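Side-chain contacts in beta chain (Acipenser persicus, PDB 6IYH), which binds haem as a globin subunit of a four-chain assembly and probably carries oxygen, as haemoglobin beta chains do: residues A15-E20 with A115-A120; A26-L31 with A52-A57; D107-V112 with K131-I136. All coordinates share one frame; numbering follows the deposited sequence.

How the contacts relate
All three contacts belong to one globin fold, and contact 1 shares a helix with each of the others. Contacts 1 and 2 both use helix 19-33, one at its start and one farther along; their centres lie 18 Å apart and their nearest atoms about 5 Å, without touching. Contacts 1 and 3 share helix 100-117, with centres 13 Å apart. Contacts 2 and 3 do touch: Leu30 N lies 3.6 Å from Cys108 SG, and Val112 packs on Ala26 and Arg29. Relative to the haem, the side chain of Val17 in contact 1 is about 13 Å away, Leu31 in contact 2 about 7 Å and Leu109 in contact 3 about 6 Å, while Ile136 in segment 131-136 touches it.

Contact 1. Residues A15-E20 with A115-A120; sequences AKVNVE and ATFGTA
Phe117 turns its CG anti to its own carbonyl carbon (chi1 -71°), which sends the ring toward Lys16 and Val17; in Val17 it is CG2 that stands anti to the carbonyl carbon and meets the ring. The contact joins two corners of the globin fold: the turn between helices 4-14 and 19-33, and the end of helix 100-117. Both partners reach the edge of the phenyl ring. Lys16 CB lies in the ring plane, 3.8 Å from Phe117 CE1, while its extended chain carries the amino group away. Val17 CG2 comes up near the plane to Phe117 CE2 at 4.0 Å, the two side chains crossing at about a right angle. Between them Phe117 CZ approaches Lys16 O at 3.8 Å. One ring face bears Thr116 CG2, 3.7 Å above the plane and offset toward the rim. Leu13 of helix 4-14 also packs against the Phe117 side chain. With an alanine here the ring is gone, and Lys16 CB and Val17 CG2 would probably lose their partner, opening a gap between the corners. Directly after Phe117 the helix breaks at Gly118 (phi 52°), and Ala120 N donates a hydrogen bond to Phe117 O at 3.2 Å.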
loop_
_atom_site.group_PDB
_atom_site.type_symbol
_atom_site.label_atom_id
_atom_site.label_comp_id
_atom_site.label_asym_id
_atom_site.label_seq_id
_atom_site.Cartn_x
_atom_site.Cartn_y
_atom_site.Cartn_z
ATOM N N ALA B 15 14.912 -23.243 -14.154
ATOM C CA ALA B 15 15.810 -23.884 -15.126
ATOM C C ALA B 15 15.426 -23.601 -16.573
ATOM O O ALA B 15 16.256 -23.818 -17.487
ATOM C CB ALA B 15 15.837 -25.382 -14.873
ATOM N N LYS B 16 14.211 -23.100 -16.837
ATOM C CA LYS B 16 13.768 -22.783 -18.164
ATOM C C LYS B 16 13.635 -21.252 -18.368
ATOM O O LYS B 16 13.137 -20.863 -19.395
ATOM C CB LYS B 16 12.411 -23.376 -18.449
ATOM C CG LYS B 16 12.378 -24.884 -18.354
ATOM C CD LYS B 16 11.013 -25.423 -18.755
ATOM C CE LYS B 16 11.277 -26.843 -19.242
ATOM N NZ LYS B 16 10.035 -27.646 -19.328
ATOM N N VAL B 17 14.044 -20.451 -17.394
ATOM C CA VAL B 17 13.892 -18.952 -17.571
ATOM C C VAL B 17 15.095 -18.395 -18.372
ATOM O O VAL B 17 16.233 -18.524 -17.961
ATOM C CB VAL B 17 13.800 -18.247 -16.197
ATOM C CG1 VAL B 17 14.080 -16.745 -16.315
ATOM C CG2 VAL B 17 12.422 -18.527 -15.574
ATOM N N ASN B 18 14.783 -17.715 -19.438
ATOM C CA ASN B 18 15.719 -16.912 -20.172
ATOM C C ASN B 18 15.794 -15.571 -19.433
ATOM O O ASN B 18 14.881 -14.754 -19.539
ATOM C CB ASN B 18 15.227 -16.724 -21.614
ATOM C CG ASN B 18 16.143 -15.835 -22.445
ATOM O OD1 ASN B 18 16.851 -15.015 -21.915
ATOM N ND2 ASN B 18 16.085 -15.970 -23.738
ATOM N N VAL B 19 16.892 -15.350 -18.731
ATOM C CA VAL B 19 16.938 -14.161 -17.834
ATOM C C VAL B 19 17.003 -12.874 -18.634
ATOM O O VAL B 19 16.538 -11.820 -18.172
ATOM C CB VAL B 19 18.109 -14.229 -16.824
ATOM C CG1 VAL B 19 17.952 -15.368 -15.848
ATOM C CG2 VAL B 19 19.466 -14.403 -17.519
ATOM N N GLU B 20 17.483 -12.918 -19.866
ATOM C CA GLU B 20 17.495 -11.727 -20.729
ATOM C C GLU B 20 16.084 -11.330 -21.189
ATOM O O GLU B 20 15.642 -10.168 -21.051
ATOM C CB GLU B 20 18.329 -12.010 -21.988
ATOM C CG GLU B 20 19.794 -12.025 -21.679
ATOM C CD GLU B 20 20.663 -12.447 -22.852
ATOM O OE1 GLU B 20 20.255 -12.248 -24.017
ATOM O OE2 GLU B 20 21.719 -12.984 -22.573
ATOM N N ALA B 115 2.863 -15.080 -18.756
ATOM C CA ALA B 115 2.886 -14.893 -20.226
ATOM C C ALA B 115 3.868 -15.885 -20.896
ATOM O O ALA B 115 3.549 -16.424 -21.996
ATOM C CB ALA B 115 3.214 -13.446 -20.577
ATOM N N THR B 116 4.979 -16.136 -20.228
ATOM C CA THR B 116 6.047 -16.926 -20.764
ATOM C C THR B 116 5.716 -18.430 -20.691
ATOM O O THR B 116 6.072 -19.186 -21.623
ATOM C CB THR B 116 7.365 -16.641 -19.991
ATOM O OG1 THR B 116 7.755 -15.245 -20.201
ATOM C CG2 THR B 116 8.529 -17.523 -20.463
ATOM N N PHE B 117 5.099 -18.884 -19.600
ATOM C CA PHE B 117 4.920 -20.320 -19.325
ATOM C C PHE B 117 3.524 -20.814 -19.583
ATOM O O PHE B 117 3.352 -22.056 -19.706
ATOM C CB PHE B 117 5.440 -20.677 -17.938
ATOM C CG PHE B 117 6.916 -20.628 -17.861
ATOM C CD1 PHE B 117 7.699 -21.734 -18.322
ATOM C CD2 PHE B 117 7.574 -19.509 -17.364
ATOM C CE1 PHE B 117 9.087 -21.636 -18.284
ATOM C CE2 PHE B 117 8.931 -19.451 -17.277
ATOM C CZ PHE B 117 9.705 -20.515 -17.800
ATOM N N GLY B 118 2.567 -19.898 -19.785
ATOM C CA GLY B 118 1.167 -20.300 -20.068
ATOM C C GLY B 118 0.653 -21.279 -19.019
ATOM O O GLY B 118 0.830 -21.077 -17.786
ATOM N N THR B 119 0.042 -22.394 -19.470
ATOM C CA THR B 119 -0.687 -23.280 -18.578
ATOM C C THR B 119 0.238 -24.013 -17.678
ATOM O O THR B 119 -0.149 -24.486 -16.631
ATOM C CB THR B 119 -1.566 -24.274 -19.372
ATOM O OG1 THR B 119 -0.712 -24.916 -20.282
ATOM C CG2 THR B 119 -2.660 -23.505 -20.124
ATOM N N ALA B 120 1.519 -24.019 -17.971
ATOM C CA ALA B 120 2.506 -24.538 -17.031
ATOM C C ALA B 120 2.675 -23.752 -15.722
ATOM O O ALA B 120 3.281 -24.240 -14.704
ATOM C CB ALA B 120 3.850 -24.636 -17.698
#

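Contact 2. Residues A26-L31 with A52-A57; sequences ALVRLL and AIAGNA
This is a buried, wholly apolar helix-helix contact, in which Ile53 of the short helix 50-55 wedges between Val28 and Leu31, one turn apart on helix 19-33. In globin terms these are the D and B helices, the D helix being an element that haemoglobin beta chains keep and alpha chains lack. The backbones come close: the CA atoms of Val28 and Ala54 are 5.9 Å apart. Ile53 uses two branches. Its CG2, anti to the backbone N, faces the valine, 3.9 Å from Val28 CG1 and as near to Val28 CA, the two side chains running past each other in opposite directions. CG1 takes the other direction (chi1 -69°), and the extended chain beyond it carries CD1 to Leu31, 3.9 Å from Leu31 CB. Leu31 CD1 also approaches Ile53 CG2, at 4.1 Å, which places that methyl between both partners. Ala54 closes the more exposed margin, its CB 4.3 Å from Val28 CG1. Val59 of helix 57-75 packs on both Val28 and Leu31, while Phe41 also touches Leu31. The carbonyl of Leu31 takes a hydrogen bond from Gln38 NE2, and Ile53 CD1 lies 3.9 Å from that same Leu31 O.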
loop_
_atom_site.group_PDB
_atom_site.type_symbol
_atom_site.label_atom_id
_atom_site.label_comp_id
_atom_site.label_asym_id
_atom_site.label_seq_id
_atom_site.Cartn_x
_atom_site.Cartn_y
_atom_site.Cartn_z
ATOM N N ALA B 26 10.057 -7.863 -17.832
ATOM C CA ALA B 26 9.630 -7.430 -16.561
ATOM C C ALA B 26 9.980 -5.951 -16.294
ATOM O O ALA B 26 9.080 -5.162 -15.812
ATOM C CB ALA B 26 10.234 -8.316 -15.423
ATOM N N LEU B 27 11.204 -5.547 -16.641
ATOM C CA LEU B 27 11.544 -4.134 -16.392
ATOM C C LEU B 27 10.800 -3.196 -17.354
ATOM O O LEU B 27 10.456 -2.072 -16.968
ATOM C CB LEU B 27 13.046 -3.945 -16.542
ATOM C CG LEU B 27 13.543 -2.566 -16.161
ATOM C CD1 LEU B 27 13.153 -2.154 -14.792
ATOM C CD2 LEU B 27 15.090 -2.521 -16.272
ATOM N N VAL B 28 10.583 -3.617 -18.615
ATOM C CA VAL B 28 9.793 -2.853 -19.535
ATOM C C VAL B 28 8.418 -2.557 -18.956
ATOM O O VAL B 28 7.933 -1.403 -18.990
ATOM C CB VAL B 28 9.658 -3.513 -20.917
ATOM C CG1 VAL B 28 8.677 -2.778 -21.772
ATOM C CG2 VAL B 28 11.028 -3.514 -21.573
ATOM N N ARG B 29 7.781 -3.615 -18.475
ATOM C CA ARG B 29 6.499 -3.468 -17.850
ATOM C C ARG B 29 6.535 -2.571 -16.665
ATOM O O ARG B 29 5.624 -1.741 -16.538
ATOM C CB ARG B 29 5.817 -4.810 -17.547
ATOM C CG ARG B 29 5.393 -5.570 -18.846
ATOM C CD ARG B 29 4.894 -6.962 -18.500
ATOM N NE ARG B 29 4.711 -7.697 -19.742
ATOM C CZ ARG B 29 3.588 -7.650 -20.460
ATOM N NH1 ARG B 29 2.502 -7.000 -20.027
ATOM N NH2 ARG B 29 3.541 -8.281 -21.610
ATOM N N LEU B 30 7.569 -2.657 -15.805
ATOM C CA LEU B 30 7.652 -1.790 -14.693
ATOM C C LEU B 30 7.626 -0.325 -15.172
ATOM O O LEU B 30 6.906 0.540 -14.662
ATOM C CB LEU B 30 8.895 -2.044 -13.840
ATOM C CG LEU B 30 9.043 -1.105 -12.673
ATOM C CD1 LEU B 30 8.060 -1.415 -11.586
ATOM C CD2 LEU B 30 10.453 -1.100 -12.167
ATOM N N LEU B 31 8.477 -0.039 -16.138
ATOM C CA LEU B 31 8.658 1.358 -16.602
ATOM C C LEU B 31 7.458 1.912 -17.398
ATOM O O LEU B 31 7.181 3.160 -17.332
ATOM C CB LEU B 31 9.940 1.439 -17.431
ATOM C CG LEU B 31 11.229 1.152 -16.674
ATOM C CD1 LEU B 31 12.356 1.095 -17.708
ATOM C CD2 LEU B 31 11.489 2.246 -15.661
ATOM N N ALA B 52 10.094 3.482 -26.923
ATOM C CA ALA B 52 11.495 3.824 -26.528
ATOM C C ALA B 52 12.027 2.901 -25.420
ATOM O O ALA B 52 13.147 2.419 -25.454
ATOM C CB ALA B 52 11.565 5.249 -26.086
ATOM N N ILE B 53 11.167 2.624 -24.440
ATOM C CA ILE B 53 11.507 1.716 -23.347
ATOM C C ILE B 53 11.779 0.331 -23.877
ATOM O O ILE B 53 12.846 -0.300 -23.590
ATOM C CB ILE B 53 10.386 1.694 -22.299
ATOM C CG1 ILE B 53 10.297 3.046 -21.528
ATOM C CG2 ILE B 53 10.591 0.543 -21.350
ATOM C CD1 ILE B 53 8.997 3.283 -20.790
ATOM N N ALA B 54 10.843 -0.197 -24.678
ATOM C CA ALA B 54 10.952 -1.576 -25.149
ATOM C C ALA B 54 12.124 -1.822 -26.020
ATOM O O ALA B 54 12.671 -2.881 -26.029
ATOM C CB ALA B 54 9.661 -1.959 -25.894
ATOM N N GLY B 55 12.564 -0.810 -26.745
ATOM C CA GLY B 55 13.764 -1.017 -27.569
ATOM C C GLY B 55 15.062 -0.596 -26.987
ATOM O O GLY B 55 16.104 -0.688 -27.650
ATOM N N ASN B 56 15.048 -0.062 -25.768
ATOM C CA ASN B 56 16.246 0.458 -25.165
ATOM C C ASN B 56 17.196 -0.660 -24.669
ATOM O O ASN B 56 16.941 -1.350 -23.688
ATOM C CB ASN B 56 15.822 1.400 -24.015
ATOM C CG ASN B 56 16.965 2.146 -23.413
ATOM O OD1 ASN B 56 17.984 1.598 -23.117
ATOM N ND2 ASN B 56 16.764 3.413 -23.149
ATOM N N ALA B 57 18.395 -0.713 -25.267
ATOM C CA ALA B 57 19.427 -1.705 -24.888
ATOM C C ALA B 57 19.829 -1.692 -23.434
ATOM O O ALA B 57 20.082 -2.741 -22.873
ATOM C CB ALA B 57 20.671 -1.541 -25.811
#

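Contact 3. Residues D107-V112 with K131-I136; sequences DCLSIV and KMIAVI. With PGO (S-1,2-propanediol), chain E.
Ile133 packs on Leu109 and Ser110 where helices 100-117 and 123-142, the G and H helices of the globin fold, pass each other at a slant in the protein interior. The apolar part is light, and one isoleucine carries its second side: the CA atoms of Ser110 and Ile133 stay 8.3 Å apart. Ile133 CG1, anti to the carbonyl carbon (chi1 -75°), meets Leu109 CD2 at 4.2 Å, and CD1 beyond it reaches Ser110 CB, also at 4.2 Å. Serine thus offers only its methylene here. Its hydroxyl, set anti to the backbone N (chi1 -174°), is hydrogen-bonded to Tyr121 OH, which satisfies a buried polar group without drawing on helix 123-142. The same stretch of helix 100-117 faces a neighbouring subunit of a different protein, whose polar side chains pack on Asp107, Ser110 and Ile111. A further polar contact, off the helix-helix interface, is with a propanediol molecule, probably left from the crystallisation liquor. Asp107 grips it with both carboxylate oxygens, each accepting from a different hydroxyl, so that the diol spans the carboxylate: O2 of the propanediol gives a 2.5 Å bond to Asp107 OD1, and its O1 a 2.8 Å bond to Asp107 OD2.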
loop_
_atom_site.group_PDB
_atom_site.type_symbol
_atom_site.label_atom_id
_atom_site.label_comp_id
_atom_site.label_asym_id
_atom_site.label_seq_id
_atom_site.Cartn_x
_atom_site.Cartn_y
_atom_site.Cartn_z
ATOM N N ASP B 107 5.042 -7.866 -9.123
ATOM C CA ASP B 107 3.850 -8.116 -9.914
ATOM C C ASP B 107 4.167 -8.260 -11.376
ATOM O O ASP B 107 3.560 -9.131 -12.081
ATOM C CB ASP B 107 2.821 -6.977 -9.732
ATOM C CG ASP B 107 2.150 -6.952 -8.333
ATOM O OD1 ASP B 107 2.246 -7.934 -7.568
ATOM O OD2 ASP B 107 1.399 -5.915 -8.109
ATOM N N CYS B 108 5.067 -7.416 -11.916
ATOM C CA CYS B 108 5.393 -7.467 -13.325
ATOM C C CYS B 108 6.097 -8.796 -13.609
ATOM O O CYS B 108 5.846 -9.413 -14.621
ATOM C CB CYS B 108 6.294 -6.350 -13.789
ATOM S SG CYS B 108 5.479 -4.713 -13.727
ATOM N N LEU B 109 6.915 -9.253 -12.681
ATOM C CA LEU B 109 7.661 -10.533 -12.888
ATOM C C LEU B 109 6.713 -11.707 -12.923
ATOM O O LEU B 109 6.801 -12.554 -13.862
ATOM C CB LEU B 109 8.727 -10.689 -11.802
ATOM C CG LEU B 109 9.458 -12.038 -11.856
ATOM C CD1 LEU B 109 10.120 -12.259 -13.167
ATOM C CD2 LEU B 109 10.458 -12.149 -10.707
ATOM N N SER B 110 5.751 -11.750 -11.992
ATOM C CA SER B 110 4.742 -12.833 -12.024
ATOM C C SER B 110 3.950 -12.858 -13.325
ATOM O O SER B 110 3.713 -13.909 -13.919
ATOM C CB SER B 110 3.811 -12.750 -10.817
ATOM O OG SER B 110 2.946 -13.832 -10.760
ATOM N N ILE B 111 3.496 -11.682 -13.754
ATOM C CA ILE B 111 2.846 -11.503 -15.066
ATOM C C ILE B 111 3.693 -11.994 -16.208
ATOM O O ILE B 111 3.204 -12.691 -17.051
ATOM C CB ILE B 111 2.340 -10.043 -15.237
ATOM C CG1 ILE B 111 1.177 -9.788 -14.306
ATOM C CG2 ILE B 111 1.969 -9.670 -16.634
ATOM C CD1 ILE B 111 0.736 -8.334 -14.038
ATOM N N VAL B 112 4.948 -11.609 -16.249
ATOM C CA VAL B 112 5.825 -12.080 -17.292
ATOM C C VAL B 112 5.978 -13.651 -17.239
ATOM O O VAL B 112 6.048 -14.274 -18.317
ATOM C CB VAL B 112 7.167 -11.364 -17.247
ATOM C CG1 VAL B 112 8.176 -12.026 -18.199
ATOM C CG2 VAL B 112 7.002 -9.953 -17.665
ATOM N N LYS B 131 5.382 -16.529 -3.263
ATOM C CA LYS B 131 6.066 -16.618 -2.019
ATOM C C LYS B 131 7.505 -16.227 -2.202
ATOM O O LYS B 131 8.076 -15.475 -1.399
ATOM C CB LYS B 131 5.897 -18.057 -1.438
ATOM C CG LYS B 131 6.657 -18.267 -0.146
ATOM C CD LYS B 131 6.425 -19.670 0.360
ATOM C CE LYS B 131 7.360 -19.945 1.503
ATOM N NZ LYS B 131 6.926 -21.236 2.136
ATOM N N MET B 132 8.155 -16.699 -3.265
ATOM C CA MET B 132 9.511 -16.317 -3.541
ATOM C C MET B 132 9.629 -14.818 -3.767
ATOM O O MET B 132 10.551 -14.147 -3.272
ATOM C CB MET B 132 10.094 -17.038 -4.786
ATOM C CG MET B 132 11.560 -16.796 -5.096
ATOM S SD MET B 132 12.646 -17.610 -3.834
ATOM C CE MET B 132 13.893 -16.416 -3.654
ATOM N N ILE B 133 8.734 -14.291 -4.581
ATOM C CA ILE B 133 8.730 -12.810 -4.782
ATOM C C ILE B 133 8.595 -12.030 -3.447
ATOM O O ILE B 133 9.262 -11.052 -3.241
ATOM C CB ILE B 133 7.662 -12.476 -5.845
ATOM C CG1 ILE B 133 8.174 -12.864 -7.204
ATOM C CG2 ILE B 133 7.242 -10.986 -5.837
ATOM C CD1 ILE B 133 7.092 -13.083 -8.220
ATOM N N ALA B 134 7.636 -12.420 -2.611
ATOM C CA ALA B 134 7.421 -11.818 -1.301
ATOM C C ALA B 134 8.666 -11.875 -0.438
ATOM O O ALA B 134 9.008 -10.925 0.235
ATOM C CB ALA B 134 6.206 -12.448 -0.666
ATOM N N VAL B 135 9.407 -12.971 -0.501
ATOM C CA VAL B 135 10.597 -13.085 0.294
ATOM C C VAL B 135 11.681 -12.149 -0.242
ATOM O O VAL B 135 12.357 -11.529 0.519
ATOM C CB VAL B 135 11.084 -14.547 0.304
ATOM C CG1 VAL B 135 12.490 -14.637 0.841
ATOM C CG2 VAL B 135 10.114 -15.404 1.117
ATOM N N ILE B 136 11.749 -12.016 -1.580
ATOM C CA ILE B 136 12.697 -11.062 -2.194
ATOM C C ILE B 136 12.335 -9.611 -1.803
ATOM O O ILE B 136 13.210 -8.798 -1.462
ATOM C CB ILE B 136 12.770 -11.236 -3.731
ATOM C CG1 ILE B 136 13.491 -12.555 -4.078
ATOM C CG2 ILE B 136 13.465 -10.056 -4.376
ATOM C CD1 ILE B 136 13.259 -13.068 -5.497
HETATM C C1 PGO E . -0.877 -6.753 -5.405
HETATM C C2 PGO E . 0.060 -7.978 -5.487
HETATM C C3 PGO E . -0.276 -8.941 -4.426
HETATM O O1 PGO E . -0.946 -5.982 -6.633
HETATM O O2 PGO E . 1.442 -7.749 -5.175
#